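Local coordinates for nicotinamide-nucleotide adenylyltransferase NadR family / Ribosylnicotinamide kinase (Lactococcus lactis subsp. cremoris, PDB 6GYE), which probably converts nicotinamide riboside to NAD+ by way of its mononucleotide, pairing a ribosylnicotinamide kinase domain with an adenylyltransferase domain, at residues A[33-38]-A[72-77]; A[81-86]-A[105-110]; A[270-275]-A[314-319]. One frame throughout, in Å; residues are numbered along the deposited sequence.

Contact 1: A[33-38]-A[72-77]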
ATOM      1  N   GLN A  33      15.813   6.960  15.382  1.00 54.30           N
ATOM      2  CA  GLN A  33      15.608   7.684  16.633  1.00 56.93           C
ATOM      3  C   GLN A  33      14.989   6.784  17.686  1.00 57.74           C
ATOM      4  O   GLN A  33      15.390   6.825  18.856  1.00 59.75           O
ATOM      5  CB  GLN A  33      14.734   8.922  16.418  1.00 57.24           C
ATOM      6  CG  GLN A  33      15.455  10.060  15.707  1.00 59.57           C
ATOM      7  CD  GLN A  33      14.733  11.386  15.844  1.00 70.79           C
ATOM      8  OE1 GLN A  33      13.518  11.431  16.052  1.00 75.21           O
ATOM      9  NE2 GLN A  33      15.479  12.478  15.726  1.00 71.93           N
ATOM     10  N   ILE A  34      14.029   5.947  17.278  1.00 54.79           N
ATOM     11  CA  ILE A  34      13.322   5.101  18.235  1.00 58.49           C
ATOM     12  C   ILE A  34      14.280   4.106  18.874  1.00 59.69           C
ATOM     13  O   ILE A  34      14.281   3.926  20.100  1.00 57.44           O
ATOM     14  CB  ILE A  34      12.136   4.399  17.548  1.00 58.77           C
ATOM     15  CG1 ILE A  34      11.026   5.425  17.282  1.00 57.21           C
ATOM     16  CG2 ILE A  34      11.629   3.191  18.381  1.00 50.46           C
ATOM     17  CD1 ILE A  34      10.031   4.993  16.222  1.00 53.25           C
ATOM     18  N   TYR A  35      15.140   3.477  18.064  1.00 49.60           N
ATOM     19  CA  TYR A  35      16.073   2.514  18.640  1.00 56.11           C
ATOM     20  C   TYR A  35      17.130   3.180  19.518  1.00 61.79           C
ATOM     21  O   TYR A  35      17.591   2.557  20.482  1.00 58.74           O
ATOM     22  CB  TYR A  35      16.711   1.671  17.528  1.00 49.63           C
ATOM     23  CG  TYR A  35      15.691   0.700  16.955  1.00 59.73           C
ATOM     24  CD1 TYR A  35      14.912  -0.089  17.807  1.00 57.58           C
ATOM     25  CD2 TYR A  35      15.468   0.601  15.588  1.00 51.50           C
ATOM     26  CE1 TYR A  35      13.962  -0.970  17.311  1.00 56.99           C
ATOM     27  CE2 TYR A  35      14.518  -0.266  15.089  1.00 57.88           C
ATOM     28  CZ  TYR A  35      13.772  -1.052  15.956  1.00 54.48           C
ATOM     29  OH  TYR A  35      12.832  -1.903  15.457  1.00 57.81           O
ATOM     30  N   LYS A  36      17.520   4.435  19.230  1.00 60.60           N
ATOM     31  CA  LYS A  36      18.385   5.149  20.170  1.00 58.44           C
ATOM     32  C   LYS A  36      17.648   5.409  21.466  1.00 53.84           C
ATOM     33  O   LYS A  36      18.195   5.199  22.556  1.00 63.57           O
ATOM     34  CB  LYS A  36      18.897   6.469  19.583  1.00 58.78           C
ATOM     35  CG  LYS A  36      19.933   6.290  18.491  1.00 59.16           C
ATOM     36  CD  LYS A  36      20.593   7.601  18.086  1.00 60.77           C
ATOM     37  CE  LYS A  36      21.535   7.367  16.927  1.00 61.93           C
ATOM     38  NZ  LYS A  36      22.316   8.560  16.617  1.00 77.97           N
ATOM     39  N   CYS A  37      16.396   5.847  21.356  0.55 54.43           N
ATOM     40  CA  CYS A  37      15.561   6.077  22.525  0.55 56.67           C
ATOM     41  C   CYS A  37      15.373   4.795  23.339  0.55 63.17           C
ATOM     42  O   CYS A  37      15.393   4.825  24.578  0.55 65.68           O
ATOM     43  CB  CYS A  37      14.227   6.647  22.058  0.55 58.30           C
ATOM     44  SG  CYS A  37      13.094   7.118  23.337  0.55 60.86           S
ATOM     45  N   ALA A  38      15.206   3.653  22.661  1.00 56.94           N
ATOM     46  CA  ALA A  38      15.034   2.387  23.363  1.00 62.74           C
ATOM     47  C   ALA A  38      16.329   1.899  23.988  1.00 64.21           C
ATOM     48  O   ALA A  38      16.284   1.110  24.936  1.00 72.51           O
ATOM     49  CB  ALA A  38      14.473   1.318  22.425  1.00 53.39           C
ATOM     50  N   GLU A  72       2.305  -3.722  13.896  1.00 60.31           N
ATOM     51  CA  GLU A  72       2.948  -4.783  13.139  1.00 60.79           C
ATOM     52  C   GLU A  72       4.435  -4.496  12.976  1.00 58.11           C
ATOM     53  O   GLU A  72       5.269  -5.403  13.099  1.00 59.36           O
ATOM     54  CB  GLU A  72       2.259  -4.951  11.783  1.00 56.33           C
ATOM     55  CG  GLU A  72       2.752  -6.150  11.004  1.00 57.59           C
ATOM     56  CD  GLU A  72       2.145  -6.278   9.600  1.00 62.53           C
ATOM     57  OE1 GLU A  72       1.040  -5.737   9.322  1.00 57.95           O
ATOM     58  OE2 GLU A  72       2.810  -6.919   8.760  1.00 62.28           O
ATOM     59  N   ALA A  73       4.780  -3.234  12.714  1.00 51.13           N
ATOM     60  CA  ALA A  73       6.170  -2.871  12.469  1.00 50.84           C
ATOM     61  C   ALA A  73       7.036  -3.151  13.677  1.00 52.00           C
ATOM     62  O   ALA A  73       8.198  -3.529  13.524  1.00 59.41           O
ATOM     63  CB  ALA A  73       6.279  -1.397  12.079  1.00 49.05           C
ATOM     64  N   PHE A  74       6.490  -2.992  14.880  1.00 51.40           N
ATOM     65  CA  PHE A  74       7.221  -3.250  16.113  1.00 55.89           C
ATOM     66  C   PHE A  74       6.691  -4.500  16.834  1.00 56.31           C
ATOM     67  O   PHE A  74       6.634  -4.555  18.064  1.00 60.15           O
ATOM     68  CB  PHE A  74       7.197  -1.995  16.991  1.00 47.65           C
ATOM     69  CG  PHE A  74       7.966  -0.820  16.383  1.00 52.63           C
ATOM     70  CD1 PHE A  74       9.354  -0.743  16.498  1.00 50.11           C
ATOM     71  CD2 PHE A  74       7.311   0.160  15.647  1.00 45.99           C
ATOM     72  CE1 PHE A  74      10.079   0.307  15.926  1.00 52.68           C
ATOM     73  CE2 PHE A  74       8.015   1.213  15.063  1.00 48.69           C
ATOM     74  CZ  PHE A  74       9.413   1.294  15.205  1.00 46.37           C
ATOM     75  N   ASN A  75       6.324  -5.542  16.075  1.00 56.61           N
ATOM     76  CA  ASN A  75       5.705  -6.730  16.671  1.00 55.31           C
ATOM     77  C   ASN A  75       6.697  -7.667  17.346  1.00 56.41           C
ATOM     78  O   ASN A  75       6.277  -8.683  17.907  1.00 56.10           O
ATOM     79  CB  ASN A  75       4.893  -7.521  15.630  1.00 58.21           C
ATOM     80  CG  ASN A  75       5.751  -8.126  14.507  1.00 64.76           C
ATOM     81  OD1 ASN A  75       6.968  -7.990  14.474  1.00 62.67           O
ATOM     82  ND2 ASN A  75       5.093  -8.823  13.588  1.00 61.61           N
ATOM     83  N   ASP A  76       7.985  -7.371  17.296  1.00 55.52           N
ATOM     84  CA  ASP A  76       9.022  -8.251  17.825  1.00 63.29           C
ATOM     85  C   ASP A  76       9.976  -7.466  18.708  1.00 72.00           C
ATOM     86  O   ASP A  76      11.199  -7.588  18.590  1.00 71.63           O
ATOM     87  CB  ASP A  76       9.775  -8.953  16.691  1.00 64.75           C
ATOM     88  CG  ASP A  76      10.722 -10.035  17.196  1.00 71.45           C
ATOM     89  OD1 ASP A  76      10.502 -10.581  18.299  1.00 78.56           O
ATOM     90  OD2 ASP A  76      11.717 -10.318  16.497  1.00 76.41           O
ATOM     91  N   GLU A  77       9.430  -6.587  19.552  1.00 77.63           N
ATOM     92  CA  GLU A  77      10.221  -5.738  20.437  1.00 72.76           C
ATOM     93  C   GLU A  77       9.824  -5.976  21.887  1.00 82.79           C
ATOM     94  O   GLU A  77       8.637  -5.950  22.233  1.00 77.04           O
ATOM     95  CB  GLU A  77      10.061  -4.256  20.102  1.00 61.61           C
ATOM     96  CG  GLU A  77      10.445  -3.869  18.675  1.00 65.69           C
ATOM     97  CD  GLU A  77      11.948  -3.917  18.431  1.00 70.03           C
ATOM     98  OE1 GLU A  77      12.712  -4.020  19.427  1.00 69.54           O
ATOM     99  OE2 GLU A  77      12.345  -3.873  17.241  1.00 69.01           O
TER
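Y35 reaches from helix 28-40 to the carboxylate of E77, and its hydroxyl gives a hydrogen bond of 2.7 Å from OH to OE2 of E77. Tyrosine suits this rather exposed place, since it can lay ring carbon against F74 while its hydroxyl bonds the acid. The bond arrives from above the carboxylate plane, 44° out of it, while E77 OE2 itself sits at the edge of the phenol ring, near the ring plane. The two side chains meet at about a right angle. E77 gets there by a bend: CG stands beside the backbone N, anti to the carbonyl carbon, and a second turn at chi2 (-71°) folds the acid back toward the phenol.

This link ties helix 28-40 to the turn that follows helix 63-73, on the parallel sheet of the N-terminal domain, whose strand order 3-2-1-4-5 fits the Rossmann-like nucleotidyltransferase fold. F74, the first residue to leave helical geometry after helix 63-73, sets its ring beside the tyrosine-glutamate pair, with E77 CG at its edge, in the ring plane. Its CE1 lies 3.6 Å from Y35 OH, an oblique approach. The ring's far end, CZ, meets CD1 of I34 at 3.9 Å, and I34 CG2 lies 4.1 Å from F74 CE1. In I34, chi1 (-73°) turns CG2 and the CG1 branch toward F74, and the extended chi2 carries CD1 out to CZ. Both residues also touch L46 of strand 43-50, and an isoleucine and a phenylalanine suit such a buried seam.

Contact 2: A[81-86]-A[105-110]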
ATOM      1  N   LYS A  81       6.188  -0.314  23.136  0.68 61.91           N
ATOM      2  CA  LYS A  81       4.739  -0.384  23.039  0.68 63.24           C
ATOM      3  C   LYS A  81       4.250   0.729  22.122  0.68 62.40           C
ATOM      4  O   LYS A  81       4.835   1.813  22.080  0.68 65.61           O
ATOM      5  CB  LYS A  81       4.092  -0.248  24.424  0.68 69.73           C
ATOM      6  CG  LYS A  81       2.565  -0.370  24.450  0.68 77.15           C
ATOM      7  CD  LYS A  81       2.114  -1.801  24.222  0.68 84.57           C
ATOM      8  CE  LYS A  81       0.596  -1.956  24.297  0.68 85.98           C
ATOM      9  NZ  LYS A  81       0.210  -3.365  23.995  0.68 84.97           N
ATOM     10  N   VAL A  82       3.175   0.450  21.385  1.00 61.64           N
ATOM     11  CA  VAL A  82       2.572   1.396  20.447  1.00 58.74           C
ATOM     12  C   VAL A  82       1.172   1.731  20.932  1.00 65.90           C
ATOM     13  O   VAL A  82       0.370   0.823  21.206  1.00 67.04           O
ATOM     14  CB  VAL A  82       2.500   0.836  19.013  1.00 56.72           C
ATOM     15  CG1 VAL A  82       1.756   1.823  18.119  1.00 55.25           C
ATOM     16  CG2 VAL A  82       3.893   0.557  18.465  1.00 54.23           C
ATOM     17  N   SER A  83       0.874   3.026  21.018  0.53 61.69           N
ATOM     18  CA  SER A  83      -0.400   3.501  21.534  0.53 64.75           C
ATOM     19  C   SER A  83      -0.910   4.646  20.667  0.53 66.53           C
ATOM     20  O   SER A  83      -0.151   5.294  19.940  0.53 69.13           O
ATOM     21  CB  SER A  83      -0.277   3.955  22.991  0.53 66.11           C
ATOM     22  OG  SER A  83       0.528   5.117  23.082  0.53 61.03           O
ATOM     23  N   MET A  84      -2.210   4.899  20.771  1.00 66.15           N
ATOM     24  CA  MET A  84      -2.923   5.822  19.904  1.00 62.53           C
ATOM     25  C   MET A  84      -3.372   7.028  20.714  1.00 69.80           C
ATOM     26  O   MET A  84      -3.983   6.864  21.776  1.00 66.71           O
ATOM     27  CB  MET A  84      -4.140   5.122  19.296  1.00 65.36           C
ATOM     28  CG  MET A  84      -4.540   5.567  17.915  1.00 74.97           C
ATOM     29  SD  MET A  84      -5.929   4.606  17.274  1.00 82.36           S
ATOM     30  CE  MET A  84      -7.300   5.406  18.098  1.00 81.93           C
ATOM     31  N   LEU A  85      -3.057   8.238  20.221  1.00 70.66           N
ATOM     32  CA  LEU A  85      -3.560   9.490  20.793  1.00 63.45           C
ATOM     33  C   LEU A  85      -4.550  10.098  19.809  1.00 68.46           C
ATOM     34  O   LEU A  85      -4.149  10.717  18.822  1.00 71.79           O
ATOM     35  CB  LEU A  85      -2.449  10.481  21.110  1.00 71.17           C
ATOM     36  CG  LEU A  85      -2.983  11.790  21.718  1.00 73.13           C
ATOM     37  CD1 LEU A  85      -3.836  11.493  22.932  1.00 72.83           C
ATOM     38  CD2 LEU A  85      -1.868  12.717  22.115  1.00 72.30           C
ATOM     39  N   ASN A  86      -5.839   9.906  20.085  1.00 77.04           N
ATOM     40  CA  ASN A  86      -6.925  10.414  19.252  1.00 81.37           C
ATOM     41  C   ASN A  86      -7.179  11.886  19.591  1.00 85.02           C
ATOM     42  O   ASN A  86      -7.530  12.218  20.731  1.00 78.90           O
ATOM     43  CB  ASN A  86      -8.180   9.567  19.489  1.00 82.19           C
ATOM     44  CG  ASN A  86      -9.329   9.913  18.549  1.00 89.90           C
ATOM     45  OD1 ASN A  86      -9.473  11.050  18.097  1.00 92.87           O
ATOM     46  ND2 ASN A  86     -10.174   8.929  18.279  1.00 98.75           N
ATOM     47  N   PHE A 105      -1.558  11.783  29.415  1.00 88.48           N
ATOM     48  CA  PHE A 105      -1.134  11.148  30.655  1.00 86.77           C
ATOM     49  C   PHE A 105      -1.981   9.926  30.972  1.00 90.96           C
ATOM     50  O   PHE A 105      -1.496   8.978  31.599  1.00 91.68           O
ATOM     51  CB  PHE A 105      -1.155  12.161  31.790  1.00 78.55           C
ATOM     52  CG  PHE A 105      -0.041  13.152  31.702  1.00 76.89           C
ATOM     53  CD1 PHE A 105       1.257  12.769  32.003  1.00 77.44           C
ATOM     54  CD2 PHE A 105      -0.277  14.447  31.280  1.00 73.37           C
ATOM     55  CE1 PHE A 105       2.306  13.670  31.903  1.00 79.87           C
ATOM     56  CE2 PHE A 105       0.758  15.352  31.182  1.00 84.11           C
ATOM     57  CZ  PHE A 105       2.059  14.962  31.492  1.00 82.93           C
ATOM     58  N   GLU A 106      -3.240   9.921  30.544  1.00 89.12           N
ATOM     59  CA  GLU A 106      -4.022   8.701  30.663  1.00 89.30           C
ATOM     60  C   GLU A 106      -3.375   7.569  29.871  1.00 89.26           C
ATOM     61  O   GLU A 106      -3.277   6.439  30.360  1.00 92.48           O
ATOM     62  CB  GLU A 106      -5.451   8.966  30.208  1.00 99.20           C
ATOM     63  CG  GLU A 106      -6.374   7.782  30.356  1.00117.91           C
ATOM     64  CD  GLU A 106      -7.819   8.215  30.389  1.00136.07           C
ATOM     65  OE1 GLU A 106      -8.584   7.682  31.223  1.00143.70           O
ATOM     66  OE2 GLU A 106      -8.179   9.118  29.604  1.00141.38           O
ATOM     67  N   LEU A 107      -2.885   7.868  28.662  1.00 85.76           N
ATOM     68  CA  LEU A 107      -2.186   6.869  27.857  1.00 78.61           C
ATOM     69  C   LEU A 107      -0.980   6.309  28.594  1.00 81.81           C
ATOM     70  O   LEU A 107      -0.748   5.097  28.599  1.00 85.63           O
ATOM     71  CB  LEU A 107      -1.723   7.485  26.542  1.00 80.72           C
ATOM     72  CG  LEU A 107      -2.512   7.355  25.249  1.00 77.15           C
ATOM     73  CD1 LEU A 107      -1.596   7.713  24.080  1.00 69.94           C
ATOM     74  CD2 LEU A 107      -3.060   5.978  25.100  1.00 69.40           C
ATOM     75  N   ILE A 108      -0.182   7.188  29.199  1.00 82.16           N
ATOM     76  CA  ILE A 108       0.992   6.751  29.953  1.00 82.29           C
ATOM     77  C   ILE A 108       0.576   5.861  31.119  1.00 85.19           C
ATOM     78  O   ILE A 108       1.184   4.815  31.382  1.00 83.29           O
ATOM     79  CB  ILE A 108       1.785   7.972  30.446  1.00 74.68           C
ATOM     80  CG1 ILE A 108       2.337   8.757  29.263  1.00 69.50           C
ATOM     81  CG2 ILE A 108       2.899   7.537  31.396  1.00 69.50           C
ATOM     82  CD1 ILE A 108       3.171   9.936  29.667  1.00 71.52           C
ATOM     83  N   HIS A 109      -0.448   6.283  31.859  1.00 85.19           N
ATOM     84  CA  HIS A 109      -0.900   5.498  33.002  1.00 88.80           C
ATOM     85  C   HIS A 109      -1.363   4.110  32.564  1.00 92.29           C
ATOM     86  O   HIS A 109      -0.983   3.097  33.161  1.00 91.57           O
ATOM     87  CB  HIS A 109      -2.011   6.246  33.739  1.00 84.22           C
ATOM     88  CG  HIS A 109      -1.567   7.544  34.344  1.00 91.14           C
ATOM     89  ND1 HIS A 109      -2.448   8.555  34.666  1.00 96.49           N
ATOM     90  CD2 HIS A 109      -0.335   8.001  34.679  1.00 91.24           C
ATOM     91  CE1 HIS A 109      -1.778   9.576  35.178  1.00 96.44           C
ATOM     92  NE2 HIS A 109      -0.494   9.266  35.193  1.00 92.37           N
ATOM     93  N   HIS A 110      -2.171   4.045  31.505  1.00 93.39           N
ATOM     94  CA  HIS A 110      -2.755   2.774  31.092  1.00 99.00           C
ATOM     95  C   HIS A 110      -1.691   1.799  30.601  1.00 96.61           C
ATOM     96  O   HIS A 110      -1.775   0.595  30.863  1.00 99.09           O
ATOM     97  CB  HIS A 110      -3.798   3.015  29.999  1.00104.42           C
ATOM     98  CG  HIS A 110      -4.585   1.794  29.632  1.00119.91           C
ATOM     99  ND1 HIS A 110      -5.277   1.043  30.562  1.00126.01           N
ATOM    100  CD2 HIS A 110      -4.780   1.184  28.438  1.00120.79           C
ATOM    101  CE1 HIS A 110      -5.871   0.032  29.953  1.00125.34           C
ATOM    102  NE2 HIS A 110      -5.585   0.095  28.665  1.00120.91           N
TER
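L107 of helix 95-110 carries this contact, pressing its two methyls onto strand 80-86, an outermost strand of the parallel sheet in the Rossmann-like N-terminal domain. Strand and helix run nearly antiparallel, at 154°, with their short axes 9.4 Å apart, as the return helix of an alpha/beta layer does. The apolar touches are few: L107 CD1 lies 4.1 Å from L85 CB, and L107 CD2 is 4.0 Å from S83 CB. A leucine suits this place because its branched end spreads over the M84 carbonyl and S83 CB; an alanine here would probably leave a gap over both, with L85 losing a neighbour.

The remaining touches are between methyl and oxygen, and are van der Waals contacts. In the conformer described, one of two, S83 OG is 3.5 Å from L107 CD1 and is hydrogen-bonded to the backbone oxygen of L46 on the next strand, so a small polar residue can sit buried under the helix. The CB of M84 points away from helix 95-110, and its side chain touches L63 and F67 of helix 63-73. M84 contributes its backbone instead: its O lies 3.4 Å from L107 CD1 and 3.6 Å from L107 CD2.

Contact 3: A[270-275]-A[314-319]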
ATOM      1  N   LYS A 270     -18.469 -12.759 -18.669  1.00 62.54           N
ATOM      2  CA  LYS A 270     -19.604 -12.144 -19.354  1.00 70.02           C
ATOM      3  C   LYS A 270     -19.832 -12.790 -20.712  1.00 71.26           C
ATOM      4  O   LYS A 270     -20.979 -13.008 -21.116  1.00 78.53           O
ATOM      5  CB  LYS A 270     -19.387 -10.632 -19.495  1.00 72.21           C
ATOM      6  CG  LYS A 270     -20.571  -9.868 -20.075  1.00 76.91           C
ATOM      7  CD  LYS A 270     -21.800  -9.948 -19.160  1.00 83.83           C
ATOM      8  CE  LYS A 270     -22.868  -8.920 -19.526  1.00 90.35           C
ATOM      9  NZ  LYS A 270     -22.678  -7.620 -18.786  1.00 96.97           N
ATOM     10  N   LEU A 271     -18.752 -13.134 -21.414  1.00 70.69           N
ATOM     11  CA  LEU A 271     -18.874 -13.683 -22.759  1.00 62.81           C
ATOM     12  C   LEU A 271     -19.292 -15.141 -22.766  1.00 71.17           C
ATOM     13  O   LEU A 271     -19.973 -15.572 -23.698  1.00 76.15           O
ATOM     14  CB  LEU A 271     -17.560 -13.547 -23.519  1.00 64.89           C
ATOM     15  CG  LEU A 271     -17.206 -12.121 -23.932  1.00 69.52           C
ATOM     16  CD1 LEU A 271     -15.947 -12.110 -24.764  1.00 62.75           C
ATOM     17  CD2 LEU A 271     -18.361 -11.571 -24.715  1.00 68.55           C
ATOM     18  N   TYR A 272     -18.880 -15.927 -21.774  1.00 74.83           N
ATOM     19  CA  TYR A 272     -19.042 -17.370 -21.871  1.00 70.08           C
ATOM     20  C   TYR A 272     -19.926 -17.999 -20.803  1.00 69.61           C
ATOM     21  O   TYR A 272     -20.374 -19.130 -21.000  1.00 67.53           O
ATOM     22  CB  TYR A 272     -17.667 -18.058 -21.846  1.00 70.22           C
ATOM     23  CG  TYR A 272     -16.776 -17.614 -22.988  1.00 81.94           C
ATOM     24  CD1 TYR A 272     -17.049 -17.995 -24.296  1.00 89.90           C
ATOM     25  CD2 TYR A 272     -15.665 -16.816 -22.764  1.00 83.49           C
ATOM     26  CE1 TYR A 272     -16.245 -17.596 -25.347  1.00 95.22           C
ATOM     27  CE2 TYR A 272     -14.854 -16.410 -23.813  1.00 89.72           C
ATOM     28  CZ  TYR A 272     -15.150 -16.803 -25.100  1.00 95.16           C
ATOM     29  OH  TYR A 272     -14.351 -16.405 -26.147  1.00100.12           O
ATOM     30  N   LEU A 273     -20.204 -17.326 -19.716  1.00 70.67           N
ATOM     31  CA  LEU A 273     -21.075 -17.992 -18.760  1.00 68.68           C
ATOM     32  C   LEU A 273     -22.532 -17.701 -19.072  1.00 72.74           C
ATOM     33  O   LEU A 273     -22.863 -16.663 -19.655  1.00 77.07           O
ATOM     34  CB  LEU A 273     -20.760 -17.527 -17.340  1.00 68.20           C
ATOM     35  CG  LEU A 273     -19.530 -18.073 -16.617  1.00 66.32           C
ATOM     36  CD1 LEU A 273     -19.399 -17.399 -15.261  1.00 61.10           C
ATOM     37  CD2 LEU A 273     -19.629 -19.591 -16.449  1.00 63.47           C
ATOM     38  N   PRO A 274     -23.439 -18.588 -18.670  1.00 71.56           N
ATOM     39  CA  PRO A 274     -24.863 -18.232 -18.702  1.00 79.18           C
ATOM     40  C   PRO A 274     -25.128 -17.022 -17.820  1.00 78.52           C
ATOM     41  O   PRO A 274     -24.416 -16.767 -16.848  1.00 82.75           O
ATOM     42  CB  PRO A 274     -25.563 -19.488 -18.164  1.00 66.09           C
ATOM     43  CG  PRO A 274     -24.604 -20.597 -18.387  1.00 63.56           C
ATOM     44  CD  PRO A 274     -23.229 -19.971 -18.220  1.00 65.05           C
ATOM     45  N   LYS A 275     -26.158 -16.258 -18.186  1.00 92.26           N
ATOM     46  CA  LYS A 275     -26.467 -15.019 -17.477  1.00 92.59           C
ATOM     47  C   LYS A 275     -26.606 -15.256 -15.979  1.00 84.22           C
ATOM     48  O   LYS A 275     -26.079 -14.490 -15.166  1.00 87.03           O
ATOM     49  CB  LYS A 275     -27.752 -14.399 -18.039  1.00103.89           C
ATOM     50  CG  LYS A 275     -27.871 -14.461 -19.566  1.00115.54           C
ATOM     51  CD  LYS A 275     -28.629 -15.713 -20.053  1.00124.00           C
ATOM     52  CE  LYS A 275     -27.743 -16.655 -20.880  1.00118.57           C
ATOM     53  NZ  LYS A 275     -28.469 -17.911 -21.231  1.00119.46           N
ATOM     54  N   MET A 314      -7.214 -22.424 -26.146  1.00131.78           N
ATOM     55  CA  MET A 314      -7.696 -22.757 -27.485  1.00140.10           C
ATOM     56  C   MET A 314      -9.025 -22.067 -27.794  1.00141.48           C
ATOM     57  O   MET A 314      -9.212 -21.545 -28.900  1.00145.59           O
ATOM     58  CB  MET A 314      -7.807 -24.277 -27.647  1.00146.42           C
ATOM     59  CG  MET A 314      -7.453 -24.799 -29.055  1.00151.53           C
ATOM     60  SD  MET A 314      -5.742 -24.532 -29.598  1.00150.71           S
ATOM     61  CE  MET A 314      -6.004 -23.669 -31.148  1.00150.03           C
ATOM     62  N   GLU A 315      -9.959 -22.045 -26.835  1.00136.37           N
ATOM     63  CA  GLU A 315     -11.249 -21.397 -27.071  1.00132.09           C
ATOM     64  C   GLU A 315     -11.188 -19.883 -26.901  1.00126.76           C
ATOM     65  O   GLU A 315     -11.890 -19.157 -27.616  1.00128.12           O
ATOM     66  CB  GLU A 315     -12.317 -21.964 -26.136  1.00132.66           C
ATOM     67  CG  GLU A 315     -13.705 -21.375 -26.362  1.00133.92           C
ATOM     68  CD  GLU A 315     -14.520 -21.277 -25.084  1.00132.70           C
ATOM     69  OE1 GLU A 315     -14.184 -20.431 -24.224  1.00128.26           O
ATOM     70  OE2 GLU A 315     -15.498 -22.044 -24.942  1.00135.02           O
ATOM     71  N   TRP A 316     -10.360 -19.390 -25.974  1.00121.83           N
ATOM     72  CA  TRP A 316     -10.180 -17.952 -25.785  1.00119.83           C
ATOM     73  C   TRP A 316      -9.454 -17.287 -26.953  1.00130.50           C
ATOM     74  O   TRP A 316      -9.320 -16.057 -26.954  1.00130.71           O
ATOM     75  CB  TRP A 316      -9.439 -17.674 -24.464  1.00107.71           C
ATOM     76  CG  TRP A 316     -10.274 -17.945 -23.216  1.00104.62           C
ATOM     77  CD1 TRP A 316     -11.576 -18.393 -23.176  1.00103.52           C
ATOM     78  CD2 TRP A 316      -9.871 -17.770 -21.840  1.00100.22           C
ATOM     79  NE1 TRP A 316     -11.998 -18.503 -21.867  1.00102.04           N
ATOM     80  CE2 TRP A 316     -10.974 -18.132 -21.030  1.00 95.64           C
ATOM     81  CE3 TRP A 316      -8.688 -17.344 -21.218  1.00 96.56           C
ATOM     82  CZ2 TRP A 316     -10.927 -18.080 -19.628  1.00 83.32           C
ATOM     83  CZ3 TRP A 316      -8.644 -17.294 -19.819  1.00 87.32           C
ATOM     84  CH2 TRP A 316      -9.758 -17.660 -19.045  1.00 79.90           C
ATOM     85  N   GLU A 317      -8.944 -18.068 -27.913  1.00137.91           N
ATOM     86  CA  GLU A 317      -8.207 -17.502 -29.041  1.00142.37           C
ATOM     87  C   GLU A 317      -9.132 -16.798 -30.032  1.00147.15           C
ATOM     88  O   GLU A 317      -8.787 -15.734 -30.558  1.00146.58           O
ATOM     89  CB  GLU A 317      -7.407 -18.596 -29.749  1.00145.91           C
ATOM     90  CG  GLU A 317      -5.947 -18.678 -29.326  1.00143.59           C
ATOM     91  CD  GLU A 317      -5.226 -19.856 -29.959  1.00148.63           C
ATOM     92  OE1 GLU A 317      -4.308 -20.401 -29.315  1.00148.76           O
ATOM     93  OE2 GLU A 317      -5.580 -20.241 -31.097  1.00153.11           O
ATOM     94  N   GLU A 318     -10.299 -17.377 -30.316  1.00154.88           N
ATOM     95  CA  GLU A 318     -11.193 -16.848 -31.339  1.00163.29           C
ATOM     96  C   GLU A 318     -12.092 -15.750 -30.765  1.00161.40           C
ATOM     97  O   GLU A 318     -12.338 -15.685 -29.557  1.00159.30           O
ATOM     98  CB  GLU A 318     -12.032 -17.978 -31.951  1.00167.81           C
ATOM     99  CG  GLU A 318     -12.939 -17.579 -33.129  1.00170.97           C
ATOM    100  CD  GLU A 318     -12.198 -16.919 -34.291  1.00168.68           C
ATOM    101  OE1 GLU A 318     -10.960 -17.052 -34.393  1.00165.11           O
ATOM    102  OE2 GLU A 318     -12.867 -16.262 -35.114  1.00170.06           O
ATOM    103  N   SER A 319     -12.567 -14.871 -31.658  1.00156.84           N
ATOM    104  CA  SER A 319     -13.372 -13.706 -31.280  1.00146.36           C
ATOM    105  C   SER A 319     -12.561 -12.765 -30.390  1.00127.54           C
ATOM    106  O   SER A 319     -12.973 -12.392 -29.289  1.00120.18           O
ATOM    107  CB  SER A 319     -14.680 -14.122 -30.606  1.00152.76           C
ATOM    108  OG  SER A 319     -14.452 -14.498 -29.259  1.00154.78           O
TER
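The ring of Y272 is covered on both faces: L271 CB, from its own helix, lies over one, offset toward the rim, and E315 OE1 lies over the centre of the other, 3.6 Å above the plane. The contact lies in the P-loop NTPase domain, the probable ribosylnicotinamide kinase part, where it joins the C-terminal end of helix 262-272 to the loop leading into helix 320-333. The carboxylate of E315 is inclined by only 20° to the phenol, and the two side chains slide past each other in opposite directions. CE2 of Y272 approaches CD1 of W316 obliquely at 3.9 Å. The phenol and the five-membered ring of the indole are near parallel, at 17°, but slid apart, so they barely overlap.

Tyrosine suits this helix end, since its long flat side chain can meet the loop with a face, with its CE2 side and with its hydroxyl end. E315 extends with CG anti to the backbone N (chi1 -178°), then bends at chi2, which swings its acid over the ring; a carboxylate over an electron-rich ring probably gains little from the ring itself, and the contact is one of van der Waals closeness.

W316 is the buried partner: it also stacks on Y268 and H313, and its backbone N is hydrogen-bonded to D224. An indole is broad enough to touch Y268, H313 and Y272 at once. S319, at the N-cap position of helix 320-333 though its side chain does not cap, lies near the phenol's end, its OG 3.7 Å from Y272 OH, too long for a hydrogen bond.

Contacts 1 and 2 belong to the N-terminal domain and adjoin along the chain, helix 63-73 running on into strand 80-86; M84 of contact 2 also packs on that helix. Their centres are about 16 Å apart. Contact 3 lies in the P-loop domain on the opposite side of the chain's centre, its centre about 53 Å and 57 Å from those of contacts 1 and 2. The first two are partly buried, the third a surface contact. Contact 1 joins a helix to the turn after another and is alone in having a hydrogen bond between its segments; contact 2 sets a helix on an edge strand through one leucine; contact 3 sets a carboxylate over a tyrosine face, with an indole slid off to one side.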